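Local coordinates for protein GH62 arabinofuranosidase (Podospora anserina, PDB 4N4B) that probably cleaves terminal non-reducing alpha-L-arabinofuranoside residues from xylan, as a secreted five-bladed beta-propeller hydrolase of glycoside hydrolase family 62, at residues A[116-128]-A[160-172]. Numbering follows the deposited sequence.
Sequences WYLVYQNGNAAYS and EGYWVDMWVICDS. With TRS (2-amino-2-hydroxymethyl-propane-1,3-diol), chain D.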
loop_
_atom_site.group_PDB
_atom_site.type_symbol
_atom_site.label_atom_id
_atom_site.label_comp_id
_atom_site.label_asym_id
_atom_site.label_seq_id
_atom_site.Cartn_x
_atom_site.Cartn_y
_atom_site.Cartn_z
ATOM N N TRP A 116 -15.446 -8.830 -0.494
ATOM C CA TRP A 116 -14.191 -8.089 -0.606
ATOM C C TRP A 116 -14.339 -6.800 0.212
ATOM O O TRP A 116 -15.367 -6.147 0.196
ATOM C CB TRP A 116 -14.003 -7.687 -2.074
ATOM C CG TRP A 116 -13.875 -8.851 -3.042
ATOM C CD1 TRP A 116 -14.877 -9.421 -3.725
ATOM C CD2 TRP A 116 -12.673 -9.568 -3.339
ATOM N NE1 TRP A 116 -14.363 -10.471 -4.467
ATOM C CE2 TRP A 116 -13.024 -10.616 -4.260
ATOM C CE3 TRP A 116 -11.348 -9.472 -2.934
ATOM C CZ2 TRP A 116 -12.052 -11.513 -4.753
ATOM C CZ3 TRP A 116 -10.460 -10.353 -3.411
ATOM C CH2 TRP A 116 -10.818 -11.387 -4.289
ATOM N N TYR A 117 -13.227 -6.453 0.806
ATOM C CA TYR A 117 -13.007 -5.176 1.525
ATOM C C TYR A 117 -12.030 -4.325 0.761
ATOM O O TYR A 117 -11.010 -4.841 0.314
ATOM C CB TYR A 117 -12.528 -5.401 2.978
ATOM C CG TYR A 117 -13.677 -5.748 3.946
ATOM C CD1 TYR A 117 -14.370 -6.954 3.843
ATOM C CD2 TYR A 117 -14.079 -4.851 4.934
ATOM C CE1 TYR A 117 -15.429 -7.223 4.685
ATOM C CE2 TYR A 117 -15.175 -5.121 5.785
ATOM C CZ TYR A 117 -15.817 -6.313 5.638
ATOM O OH TYR A 117 -16.886 -6.615 6.510
ATOM N N LEU A 118 -12.306 -3.032 0.728
ATOM C CA LEU A 118 -11.398 -2.000 0.278
ATOM C C LEU A 118 -11.209 -1.013 1.437
ATOM O O LEU A 118 -12.153 -0.403 1.828
ATOM C CB LEU A 118 -11.966 -1.351 -0.958
ATOM C CG LEU A 118 -10.952 -0.463 -1.800
ATOM C CD1 LEU A 118 -9.984 -1.387 -2.510
ATOM C CD2 LEU A 118 -11.732 0.423 -2.754
ATOM N N VAL A 119 -9.967 -1.008 1.952
ATOM C CA VAL A 119 -9.594 -0.138 3.073
ATOM C C VAL A 119 -8.876 1.039 2.506
ATOM O O VAL A 119 -8.058 0.905 1.599
ATOM C CB VAL A 119 -8.725 -0.953 4.019
ATOM C CG1 VAL A 119 -8.070 -0.135 5.135
ATOM C CG2 VAL A 119 -9.604 -2.070 4.687
ATOM N N TYR A 120 -9.129 2.232 3.042
ATOM C CA TYR A 120 -8.599 3.494 2.511
ATOM C C TYR A 120 -8.831 4.593 3.535
ATOM O O TYR A 120 -9.369 4.389 4.580
ATOM C CB TYR A 120 -9.231 3.834 1.122
ATOM C CG TYR A 120 -10.688 3.866 1.143
ATOM C CD1 TYR A 120 -11.448 2.729 0.856
ATOM C CD2 TYR A 120 -11.413 5.018 1.367
ATOM C CE1 TYR A 120 -12.815 2.815 0.887
ATOM C CE2 TYR A 120 -12.813 5.105 1.414
ATOM C CZ TYR A 120 -13.518 3.976 1.164
ATOM O OH TYR A 120 -14.899 4.028 1.129
ATOM N N GLN A 121 -8.303 5.757 3.233
ATOM C CA GLN A 121 -8.427 6.917 4.093
ATOM C C GLN A 121 -9.426 7.920 3.537
ATOM O O GLN A 121 -9.527 8.099 2.306
ATOM C CB GLN A 121 -7.096 7.565 4.361
ATOM C CG GLN A 121 -6.573 8.357 3.152
ATOM C CD GLN A 121 -5.094 8.287 3.060
ATOM O OE1 GLN A 121 -4.450 7.264 3.262
ATOM N NE2 GLN A 121 -4.461 9.421 2.708
ATOM N N ASN A 122 -10.092 8.628 4.416
ATOM C CA ASN A 122 -11.015 9.662 4.030
ATOM C C ASN A 122 -10.944 10.859 5.044
ATOM O O ASN A 122 -11.869 11.637 5.108
ATOM C CB ASN A 122 -12.457 9.233 3.897
ATOM C CG ASN A 122 -13.111 8.935 5.233
ATOM O OD1 ASN A 122 -12.387 8.669 6.200
ATOM N ND2 ASN A 122 -14.417 8.915 5.254
ATOM N N GLY A 123 -9.824 10.941 5.779
ATOM C CA GLY A 123 -9.772 11.818 6.988
ATOM C C GLY A 123 -9.900 11.008 8.239
ATOM O O GLY A 123 -9.328 11.371 9.256
ATOM N N ASN A 124 -10.552 9.839 8.133
ATOM C CA ASN A 124 -10.546 8.763 9.115
ATOM C C ASN A 124 -9.980 7.555 8.383
ATOM O O ASN A 124 -9.482 7.658 7.261
ATOM C CB ASN A 124 -11.984 8.603 9.661
ATOM C CG ASN A 124 -12.102 7.866 10.975
ATOM O OD1 ASN A 124 -11.606 6.826 11.273
ATOM N ND2 ASN A 124 -13.024 8.432 11.765
ATOM N N ALA A 125 -10.014 6.381 9.015
ATOM C CA ALA A 125 -9.705 5.087 8.448
ATOM C C ALA A 125 -11.047 4.500 7.985
ATOM O O ALA A 125 -11.964 4.355 8.848
ATOM C CB ALA A 125 -9.044 4.182 9.460
ATOM N N ALA A 126 -11.215 4.214 6.713
ATOM C CA ALA A 126 -12.496 3.820 6.162
ATOM C C ALA A 126 -12.378 2.465 5.432
ATOM O O ALA A 126 -11.338 1.992 5.085
ATOM C CB ALA A 126 -12.917 4.885 5.244
ATOM N N TYR A 127 -13.563 1.910 5.192
ATOM C CA TYR A 127 -13.673 0.724 4.346
ATOM C C TYR A 127 -15.003 0.757 3.594
ATOM O O TYR A 127 -16.031 1.281 4.021
ATOM C CB TYR A 127 -13.525 -0.559 5.190
ATOM C CG TYR A 127 -14.683 -0.800 6.103
ATOM C CD1 TYR A 127 -15.829 -1.522 5.673
ATOM C CD2 TYR A 127 -14.746 -0.269 7.387
ATOM C CE1 TYR A 127 -16.904 -1.691 6.537
ATOM C CE2 TYR A 127 -15.836 -0.476 8.248
ATOM C CZ TYR A 127 -16.891 -1.151 7.773
ATOM O OH TYR A 127 -18.036 -1.316 8.595
ATOM N N SER A 128 -14.911 0.069 2.428
ATOM C CA SER A 128 -16.059 -0.281 1.592
ATOM C C SER A 128 -16.041 -1.781 1.403
ATOM O O SER A 128 -15.015 -2.425 1.497
ATOM C CB SER A 128 -15.994 0.449 0.295
ATOM O OG SER A 128 -16.227 1.825 0.444
ATOM N N GLU A 160 2.556 18.271 12.569
ATOM C CA GLU A 160 2.054 18.919 11.376
ATOM C C GLU A 160 1.764 17.895 10.232
ATOM O O GLU A 160 1.604 18.181 9.081
ATOM C CB GLU A 160 3.105 19.901 10.773
ATOM C CG GLU A 160 3.564 20.995 11.719
ATOM C CD GLU A 160 2.411 21.760 12.270
ATOM O OE1 GLU A 160 1.525 22.155 11.434
ATOM O OE2 GLU A 160 2.371 21.951 13.531
ATOM N N GLY A 161 1.652 16.630 10.682
ATOM C CA GLY A 161 1.396 15.499 9.702
ATOM C C GLY A 161 -0.086 15.326 9.399
ATOM O O GLY A 161 -0.950 16.140 9.597
ATOM N N TYR A 162 -0.353 14.128 8.826
ATOM C CA TYR A 162 -1.627 13.762 8.209
ATOM C C TYR A 162 -1.786 12.231 8.489
ATOM O O TYR A 162 -0.838 11.489 8.462
ATOM C CB TYR A 162 -1.616 13.944 6.671
ATOM C CG TYR A 162 -1.394 15.348 6.304
ATOM C CD1 TYR A 162 -2.456 16.140 6.226
ATOM C CD2 TYR A 162 -0.112 15.825 6.140
ATOM C CE1 TYR A 162 -2.290 17.519 5.880
ATOM C CE2 TYR A 162 0.113 17.178 5.816
ATOM C CZ TYR A 162 -0.996 17.984 5.725
ATOM O OH TYR A 162 -0.728 19.293 5.378
ATOM N N TRP A 163 -3.015 11.858 8.805
ATOM C CA TRP A 163 -3.363 10.501 9.114
ATOM C C TRP A 163 -3.676 9.732 7.821
ATOM O O TRP A 163 -4.607 9.985 7.173
ATOM C CB TRP A 163 -4.555 10.514 10.074
ATOM C CG TRP A 163 -4.914 9.179 10.670
ATOM C CD1 TRP A 163 -4.129 8.098 10.822
ATOM C CD2 TRP A 163 -6.161 8.840 11.256
ATOM N NE1 TRP A 163 -4.819 7.094 11.455
ATOM C CE2 TRP A 163 -6.073 7.542 11.728
ATOM C CE3 TRP A 163 -7.354 9.541 11.444
ATOM C CZ2 TRP A 163 -7.116 6.922 12.373
ATOM C CZ3 TRP A 163 -8.391 8.892 12.056
ATOM C CH2 TRP A 163 -8.267 7.620 12.501
ATOM N N VAL A 164 -2.810 8.791 7.524
ATOM C CA VAL A 164 -2.721 8.211 6.191
ATOM C C VAL A 164 -2.383 6.731 6.229
ATOM O O VAL A 164 -1.921 6.214 7.171
ATOM C CB VAL A 164 -1.669 8.947 5.306
ATOM C CG1 VAL A 164 -2.024 10.415 5.187
ATOM C CG2 VAL A 164 -0.253 8.761 5.848
ATOM N N ASP A 165 -2.665 6.099 5.107
ATOM C CA ASP A 165 -2.136 4.820 4.724
ATOM C C ASP A 165 -2.534 3.635 5.626
ATOM O O ASP A 165 -1.761 3.072 6.295
ATOM C CB ASP A 165 -0.629 4.944 4.463
ATOM C CG ASP A 165 -0.312 5.942 3.333
ATOM O OD1 ASP A 165 -1.231 6.281 2.640
ATOM O OD2 ASP A 165 0.808 6.303 3.179
ATOM N N MET A 166 -3.809 3.306 5.506
ATOM C CA MET A 166 -4.505 2.332 6.317
ATOM C C MET A 166 -4.293 0.911 5.802
ATOM O O MET A 166 -4.403 0.654 4.674
ATOM C CB MET A 166 -6.000 2.672 6.373
ATOM C CG MET A 166 -6.299 4.136 6.560
ATOM S SD MET A 166 -5.654 4.741 8.161
ATOM C CE MET A 166 -6.028 6.529 8.014
ATOM N N TRP A 167 -3.983 0.019 6.713
ATOM C CA TRP A 167 -3.620 -1.348 6.319
ATOM C C TRP A 167 -4.173 -2.358 7.311
ATOM O O TRP A 167 -3.824 -2.277 8.494
ATOM C CB TRP A 167 -2.070 -1.502 6.237
ATOM C CG TRP A 167 -1.668 -2.827 5.822
ATOM C CD1 TRP A 167 -1.511 -3.988 6.600
ATOM C CD2 TRP A 167 -1.286 -3.211 4.493
ATOM N NE1 TRP A 167 -1.105 -5.017 5.796
ATOM C CE2 TRP A 167 -0.941 -4.595 4.494
ATOM C CE3 TRP A 167 -1.232 -2.543 3.273
ATOM C CZ2 TRP A 167 -0.523 -5.269 3.400
ATOM C CZ3 TRP A 167 -0.825 -3.248 2.142
ATOM C CH2 TRP A 167 -0.515 -4.562 2.204
ATOM N N VAL A 168 -4.962 -3.319 6.861
ATOM C CA VAL A 168 -5.454 -4.433 7.721
ATOM C C VAL A 168 -4.698 -5.665 7.395
ATOM O O VAL A 168 -4.401 -6.034 6.255
ATOM C CB VAL A 168 -6.936 -4.650 7.447
ATOM C CG1 VAL A 168 -7.476 -5.932 8.124
ATOM C CG2 VAL A 168 -7.800 -3.436 7.879
ATOM N N ILE A 169 -4.414 -6.415 8.468
ATOM C CA ILE A 169 -3.937 -7.800 8.372
ATOM C C ILE A 169 -4.541 -8.565 9.583
ATOM O O ILE A 169 -4.509 -8.088 10.679
ATOM C CB ILE A 169 -2.414 -7.961 8.350
ATOM C CG1 ILE A 169 -1.987 -9.432 8.288
ATOM C CG2 ILE A 169 -1.710 -7.214 9.455
ATOM C CD1 ILE A 169 -0.510 -9.657 8.066
ATOM N N CYS A 170 -5.081 -9.771 9.263
ATOM C CA CYS A 170 -5.628 -10.661 10.334
ATOM C C CYS A 170 -4.852 -11.910 10.396
ATOM O O CYS A 170 -4.267 -12.372 9.452
ATOM C CB CYS A 170 -7.083 -10.990 10.011
ATOM S SG CYS A 170 -8.192 -9.606 9.599
ATOM N N ASP A 171 -4.867 -12.503 11.601
ATOM C CA ASP A 171 -4.470 -13.946 11.724
ATOM C C ASP A 171 -5.755 -14.663 11.986
ATOM O O ASP A 171 -6.849 -14.237 11.646
ATOM C CB ASP A 171 -3.372 -14.097 12.722
ATOM C CG ASP A 171 -3.787 -13.816 14.116
ATOM O OD1 ASP A 171 -4.936 -13.616 14.447
ATOM O OD2 ASP A 171 -2.826 -13.811 14.945
ATOM N N SER A 172 -5.683 -15.897 12.552
ATOM C CA SER A 172 -6.950 -16.617 12.660
ATOM C C SER A 172 -7.744 -16.245 13.942
ATOM O O SER A 172 -8.884 -16.667 14.095
ATOM C CB SER A 172 -6.709 -18.158 12.631
ATOM O OG SER A 172 -5.863 -18.435 13.725
HETATM C C TRS D . -0.241 9.339 0.280
HETATM C C1 TRS D . -1.295 9.859 -0.684
HETATM C C2 TRS D . 0.137 7.836 0.128
HETATM C C3 TRS D . -0.644 9.639 1.755
HETATM N N TRS D . 1.111 10.028 0.092
HETATM O O1 TRS D . -0.876 9.632 -2.123
HETATM O O2 TRS D . 1.305 7.453 0.894
HETATM O O3 TRS D . -1.825 8.877 1.957
HETATM O O HOH W 1 -5.246 4.582 3.345
#
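Met166 packs its whole side chain against the hairpin of 116-128. Its CB lies 3.7 Å from Val119 CG1, and CG comes equally close to the carbonyl O of Tyr120. A bend at chi2 (-63°) then brings SD to 3.7 Å from Ala125 CB. The tip, CE, touches both Gln121 CB (3.9 Å) and the carbonyl O of Asn124 (3.7 Å) and rests over one face of the Trp163 indole, near its rim. That same indole runs alongside the Asn124 side chain, its plane 39° from the amide, and Trp163 NE1 is satisfied by Ser179. Farther along, Val119 CG2 meets Val168 CG2.

The polar half of the contact centres on Gln121. Its OE1 accepts a nearly straight bond from Asp165 N (2.8 Å, 177° at the hydrogen), although the donor stands above the carbonyl plane. A water accepting from Met166 N lies 2.8 Å from Gln121 OE1, one of several acceptors it could serve. On the amide's other arm, NE2 donates to O3 of a bound Tris, probably from the crystallisation liquor, 2.8 Å away; O3 in turn donates to Asp165 OD1, and Tyr101 is another partner of NE2. A leucine at Gln121 would probably leave Asp165 N without its acceptor and the Tris O3 without its amide donor. Asp49, Lys48 and His285 also bond the Tris, consistent with this polar end bordering the propeller's central pocket; His285 has been seen to bind calcium in this protein, though none is modelled on it here.

No direct backbone hydrogen bond joins the segments: side chains and water connect two successive blades. Strand 164-170 is the first of its blade, paired antiparallel with 174-180, while 115-121 lies between 103-110 and 125-130 in the preceding one.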